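P35 antigen (Borrelia burgdorferi, PDB 4ALY) is an outer surface lipoprotein of the Lyme disease spirochaete, critical for infection after a tick bite, whose molecular activity is not established. Local coordinates at residues S138-L149 and K217-I228. Numbering follows the deposited sequence.
Sequences SLNFNEGKIFNL and KEKWLKDTDDLI. With SO4 (sulfate ion), chain D.
With chi1 of W220 at 166°, its indole is set anti to the backbone N and swings toward S138, whose OG is held between its own backbone N and carbonyl carbon. The W220 NE1 hydrogen bond to S138 OG, 3.0 Å long, is bent at the proton (144°), and OG is tilted out of the indole plane. The same hydroxyl is also bonded to L135 O. A Schellman motif closes helix 129-137 with N140, at positive phi, as its C-prime residue; N140 ND2 makes a weak hydrogen bond to O3 of a sulfate probably from the crystallisation liquor. The extended K217 chain passes S138 O, with CE 3.4 Å from it, and its NZ is hydrogen-bonded to T137 O and Q178 OE1.

Beyond the turn the contact becomes largely apolar. L139 CD2 comes within 4.3 Å of L221 CD2 and meets T224 OG1 at 3.5 Å, a hydroxyl turned back to W220 O by an intrahelical hydrogen bond. T224 CG2 packs against L149 CD2, also at 3.5 Å, the two side chains crossing at about a right angle. L149 CD1 reaches L227 CD2 at 3.9 Å, and the CD1 of I228 settles against the backbone of K145 and L149. The axes of 143-149 and 217-228 approach to 10.1 Å at 59°, a steeply inclined helix crossing. N142 caps the first of these helices, its OD1 accepting from K145 N. On the partly exposed side of the interface K145 NZ and D225 OD1 form a salt bridge, though the position of OD1 is doubtful.

The doubly bonded serine thus gives the indole N-H a partner and ties the end of helix 129-137 to helix 200-233, while the less certain charged pair adds to packing that is mainly methyl against methyl.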
loop_
_atom_site.group_PDB
_atom_site.type_symbol
_atom_site.label_atom_id
_atom_site.label_comp_id
_atom_site.label_asym_id
_atom_site.label_seq_id
_atom_site.Cartn_x
_atom_site.Cartn_y
_atom_site.Cartn_z
ATOM N N SER A 138 -0.508 -3.914 3.447
ATOM C CA SER A 138 -0.241 -2.478 3.514
ATOM C C SER A 138 -0.712 -1.952 4.832
ATOM O O SER A 138 -0.394 -0.824 5.246
ATOM C CB SER A 138 -0.881 -1.730 2.327
ATOM O OG SER A 138 -2.252 -1.427 2.541
ATOM N N LEU A 139 -1.529 -2.757 5.482
ATOM C CA LEU A 139 -2.040 -2.407 6.808
ATOM C C LEU A 139 -1.373 -3.415 7.794
ATOM O O LEU A 139 -1.993 -3.823 8.804
ATOM C CB LEU A 139 -3.606 -2.509 6.802
ATOM C CG LEU A 139 -4.399 -1.393 6.101
ATOM C CD1 LEU A 139 -5.859 -1.690 5.614
ATOM C CD2 LEU A 139 -4.329 -0.155 6.981
ATOM N N ASN A 140 -0.165 -3.883 7.433
ATOM C CA ASN A 140 0.578 -4.827 8.306
ATOM C C ASN A 140 -0.133 -6.148 8.626
ATOM O O ASN A 140 0.169 -6.806 9.593
ATOM C CB ASN A 140 1.010 -4.122 9.625
ATOM C CG ASN A 140 2.078 -3.048 9.397
ATOM O OD1 ASN A 140 2.732 -3.003 8.375
ATOM N ND2 ASN A 140 2.237 -2.191 10.344
ATOM N N PHE A 141 -1.117 -6.499 7.823
ATOM C CA PHE A 141 -1.894 -7.742 7.994
ATOM C C PHE A 141 -2.469 -7.819 9.401
ATOM O O PHE A 141 -2.589 -8.860 10.025
ATOM C CB PHE A 141 -1.129 -9.039 7.596
ATOM C CG PHE A 141 -1.976 -9.972 6.770
ATOM C CD1 PHE A 141 -2.919 -10.775 7.375
ATOM C CD2 PHE A 141 -1.880 -9.975 5.342
ATOM C CE1 PHE A 141 -3.729 -11.594 6.610
ATOM C CE2 PHE A 141 -2.701 -10.775 4.593
ATOM C CZ PHE A 141 -3.606 -11.605 5.220
ATOM N N ASN A 142 -2.888 -6.672 9.884
ATOM C CA ASN A 142 -3.549 -6.654 11.126
ATOM C C ASN A 142 -4.978 -6.863 10.849
ATOM O O ASN A 142 -5.711 -5.889 10.576
ATOM C CB ASN A 142 -3.407 -5.301 11.740
ATOM C CG ASN A 142 -4.094 -5.226 13.052
ATOM O OD1 ASN A 142 -5.218 -5.734 13.240
ATOM N ND2 ASN A 142 -3.444 -4.604 13.968
ATOM N N GLU A 143 -5.407 -8.112 10.965
ATOM C CA GLU A 143 -6.749 -8.461 10.516
ATOM C C GLU A 143 -7.833 -7.664 11.239
ATOM O O GLU A 143 -8.935 -7.520 10.716
ATOM C CB GLU A 143 -6.949 -9.959 10.623
ATOM C CG GLU A 143 -5.877 -10.739 9.844
ATOM C CD GLU A 143 -5.972 -12.240 10.031
ATOM O OE1 GLU A 143 -6.923 -12.736 10.666
ATOM O OE2 GLU A 143 -5.074 -12.951 9.560
ATOM N N GLY A 144 -7.526 -7.164 12.449
ATOM C CA GLY A 144 -8.552 -6.461 13.216
ATOM C C GLY A 144 -8.851 -5.065 12.659
ATOM O O GLY A 144 -9.997 -4.641 12.547
ATOM N N LYS A 145 -7.773 -4.354 12.400
ATOM C CA LYS A 145 -7.731 -3.064 11.795
ATOM C C LYS A 145 -8.315 -3.160 10.349
ATOM O O LYS A 145 -9.196 -2.365 9.954
ATOM C CB LYS A 145 -6.279 -2.677 11.784
ATOM C CG LYS A 145 -5.936 -1.360 11.150
ATOM C CD LYS A 145 -4.750 -0.772 11.936
ATOM C CE LYS A 145 -4.930 -0.961 13.467
ATOM N NZ LYS A 145 -3.657 -0.663 14.201
ATOM N N ILE A 146 -7.892 -4.179 9.600
ATOM C CA ILE A 146 -8.451 -4.408 8.278
ATOM C C ILE A 146 -9.962 -4.575 8.329
ATOM O O ILE A 146 -10.656 -4.029 7.491
ATOM C CB ILE A 146 -7.808 -5.602 7.606
ATOM C CG1 ILE A 146 -6.329 -5.243 7.314
ATOM C CG2 ILE A 146 -8.533 -5.941 6.295
ATOM C CD1 ILE A 146 -5.525 -6.483 7.082
ATOM N N PHE A 147 -10.455 -5.295 9.325
ATOM C CA PHE A 147 -11.836 -5.602 9.416
ATOM C C PHE A 147 -12.606 -4.338 9.815
ATOM O O PHE A 147 -13.698 -4.115 9.283
ATOM C CB PHE A 147 -12.089 -6.750 10.413
ATOM C CG PHE A 147 -13.543 -6.989 10.673
ATOM C CD1 PHE A 147 -14.311 -7.647 9.733
ATOM C CD2 PHE A 147 -14.183 -6.419 11.802
ATOM C CE1 PHE A 147 -15.683 -7.821 9.956
ATOM C CE2 PHE A 147 -15.517 -6.584 12.039
ATOM C CZ PHE A 147 -16.291 -7.280 11.103
ATOM N N ASN A 148 -12.068 -3.569 10.791
ATOM C CA ASN A 148 -12.720 -2.335 11.321
ATOM C C ASN A 148 -12.768 -1.201 10.260
ATOM O O ASN A 148 -13.834 -0.596 10.070
ATOM C CB ASN A 148 -12.113 -1.879 12.673
ATOM C CG ASN A 148 -12.394 -2.877 13.822
ATOM O OD1 ASN A 148 -13.554 -3.250 14.078
ATOM N ND2 ASN A 148 -11.338 -3.365 14.467
ATOM N N LEU A 149 -11.635 -0.939 9.589
ATOM C CA LEU A 149 -11.556 -0.075 8.397
ATOM C C LEU A 149 -12.652 -0.443 7.420
ATOM O O LEU A 149 -13.487 0.427 7.075
ATOM C CB LEU A 149 -10.227 -0.183 7.666
ATOM C CG LEU A 149 -9.955 0.866 6.509
ATOM C CD1 LEU A 149 -10.181 2.343 6.982
ATOM C CD2 LEU A 149 -8.555 0.744 5.879
ATOM N N LYS A 217 3.879 4.532 3.893
ATOM C CA LYS A 217 3.105 3.483 4.591
ATOM C C LYS A 217 2.666 3.963 5.957
ATOM O O LYS A 217 1.503 3.763 6.359
ATOM C CB LYS A 217 3.939 2.228 4.789
ATOM C CG LYS A 217 3.126 1.081 5.370
ATOM C CD LYS A 217 3.768 -0.267 5.133
ATOM C CE LYS A 217 2.909 -1.391 5.712
ATOM N NZ LYS A 217 3.500 -2.665 5.174
ATOM N N GLU A 218 3.585 4.581 6.690
ATOM C CA GLU A 218 3.319 4.948 8.090
ATOM C C GLU A 218 2.199 5.960 8.185
ATOM O O GLU A 218 1.429 5.946 9.117
ATOM C CB GLU A 218 4.577 5.523 8.744
ATOM C CG GLU A 218 4.511 5.510 10.237
ATOM C CD GLU A 218 4.448 4.094 10.748
ATOM O OE1 GLU A 218 5.220 3.250 10.193
ATOM O OE2 GLU A 218 3.610 3.841 11.666
ATOM N N LYS A 219 2.091 6.837 7.202
ATOM C CA LYS A 219 1.069 7.844 7.270
ATOM C C LYS A 219 -0.275 7.227 6.842
ATOM O O LYS A 219 -1.325 7.625 7.329
ATOM C CB LYS A 219 1.463 9.035 6.399
ATOM C CG LYS A 219 0.616 10.242 6.711
ATOM C CD LYS A 219 0.604 11.192 5.544
ATOM C CE LYS A 219 -0.287 12.395 5.874
ATOM N NZ LYS A 219 -0.381 13.216 4.638
ATOM N N TRP A 220 -0.228 6.239 5.949
ATOM C CA TRP A 220 -1.401 5.409 5.590
ATOM C C TRP A 220 -1.863 4.639 6.794
ATOM O O TRP A 220 -3.055 4.534 7.056
ATOM C CB TRP A 220 -1.043 4.494 4.427
ATOM C CG TRP A 220 -1.971 3.344 4.118
ATOM C CD1 TRP A 220 -1.689 1.999 4.208
ATOM C CD2 TRP A 220 -3.359 3.404 3.604
ATOM N NE1 TRP A 220 -2.762 1.244 3.790
ATOM C CE2 TRP A 220 -3.799 2.031 3.450
ATOM C CE3 TRP A 220 -4.251 4.444 3.268
ATOM C CZ2 TRP A 220 -5.077 1.711 2.964
ATOM C CZ3 TRP A 220 -5.541 4.116 2.783
ATOM C CH2 TRP A 220 -5.948 2.789 2.656
ATOM N N LEU A 221 -0.922 4.140 7.581
ATOM C CA LEU A 221 -1.298 3.397 8.793
ATOM C C LEU A 221 -1.896 4.341 9.794
ATOM O O LEU A 221 -2.895 4.005 10.450
ATOM C CB LEU A 221 -0.103 2.644 9.412
ATOM C CG LEU A 221 0.502 1.428 8.645
ATOM C CD1 LEU A 221 1.918 1.082 9.120
ATOM C CD2 LEU A 221 -0.432 0.239 8.798
ATOM N N LYS A 222 -1.283 5.515 9.930
ATOM C CA LYS A 222 -1.808 6.558 10.836
ATOM C C LYS A 222 -3.212 7.134 10.438
ATOM O O LYS A 222 -4.124 7.334 11.297
ATOM C CB LYS A 222 -0.746 7.654 11.019
ATOM C CG LYS A 222 -1.162 8.798 11.950
ATOM C CD LYS A 222 -1.578 10.059 11.182
ATOM C CE LYS A 222 -0.762 11.281 11.649
ATOM N NZ LYS A 222 -1.318 11.956 12.864
ATOM N N ASP A 223 -3.399 7.425 9.158
ATOM C CA ASP A 223 -4.714 7.990 8.770
ATOM C C ASP A 223 -5.820 6.951 8.960
ATOM O O ASP A 223 -6.956 7.313 9.214
ATOM C CB ASP A 223 -4.747 8.565 7.334
ATOM C CG ASP A 223 -3.868 9.817 7.152
ATOM O OD1 ASP A 223 -3.615 10.529 8.135
ATOM O OD2 ASP A 223 -3.414 10.074 6.015
ATOM N N THR A 224 -5.446 5.672 8.937
ATOM C CA THR A 224 -6.392 4.551 8.970
ATOM C C THR A 224 -6.873 4.407 10.357
ATOM O O THR A 224 -8.067 4.256 10.581
ATOM C CB THR A 224 -5.751 3.181 8.666
ATOM O OG1 THR A 224 -5.133 3.208 7.418
ATOM C CG2 THR A 224 -6.792 2.208 8.511
ATOM N N ASP A 225 -5.933 4.387 11.287
ATOM C CA ASP A 225 -6.235 4.306 12.712
ATOM C C ASP A 225 -7.047 5.529 13.126
ATOM O O ASP A 225 -7.970 5.381 13.890
ATOM C CB ASP A 225 -4.941 4.287 13.529
ATOM C CG ASP A 225 -4.118 3.004 13.320
ATOM O OD1 ASP A 225 -4.698 1.891 13.152
ATOM O OD2 ASP A 225 -2.879 3.093 13.392
ATOM N N ASP A 226 -6.720 6.723 12.627
ATOM C CA ASP A 226 -7.438 7.917 13.110
ATOM C C ASP A 226 -8.873 7.889 12.640
ATOM O O ASP A 226 -9.801 8.324 13.371
ATOM C CB ASP A 226 -6.770 9.250 12.700
ATOM C CG ASP A 226 -5.378 9.439 13.316
ATOM O OD1 ASP A 226 -5.079 8.927 14.410
ATOM O OD2 ASP A 226 -4.555 10.115 12.712
ATOM N N LEU A 227 -9.051 7.342 11.432
ATOM C CA LEU A 227 -10.381 7.244 10.846
ATOM C C LEU A 227 -11.219 6.296 11.726
ATOM O O LEU A 227 -12.344 6.634 12.084
ATOM C CB LEU A 227 -10.305 6.742 9.401
ATOM C CG LEU A 227 -11.730 6.510 8.851
ATOM C CD1 LEU A 227 -12.522 7.845 8.921
ATOM C CD2 LEU A 227 -11.714 5.865 7.459
ATOM N N ILE A 228 -10.653 5.146 12.093
ATOM C CA ILE A 228 -11.279 4.164 12.963
ATOM C C ILE A 228 -11.640 4.847 14.300
ATOM O O ILE A 228 -12.778 4.696 14.788
ATOM C CB ILE A 228 -10.303 2.960 13.186
ATOM C CG1 ILE A 228 -10.136 2.103 11.895
ATOM C CG2 ILE A 228 -10.670 2.099 14.417
ATOM C CD1 ILE A 228 -9.239 0.852 12.080
HETATM S S SO4 D . 0.712 -3.600 13.750
HETATM O O1 SO4 D . 0.062 -4.919 13.551
HETATM O O2 SO4 D . -0.181 -2.481 13.307
HETATM O O3 SO4 D . 1.988 -3.581 12.998
HETATM O O4 SO4 D . 1.038 -3.459 15.187
#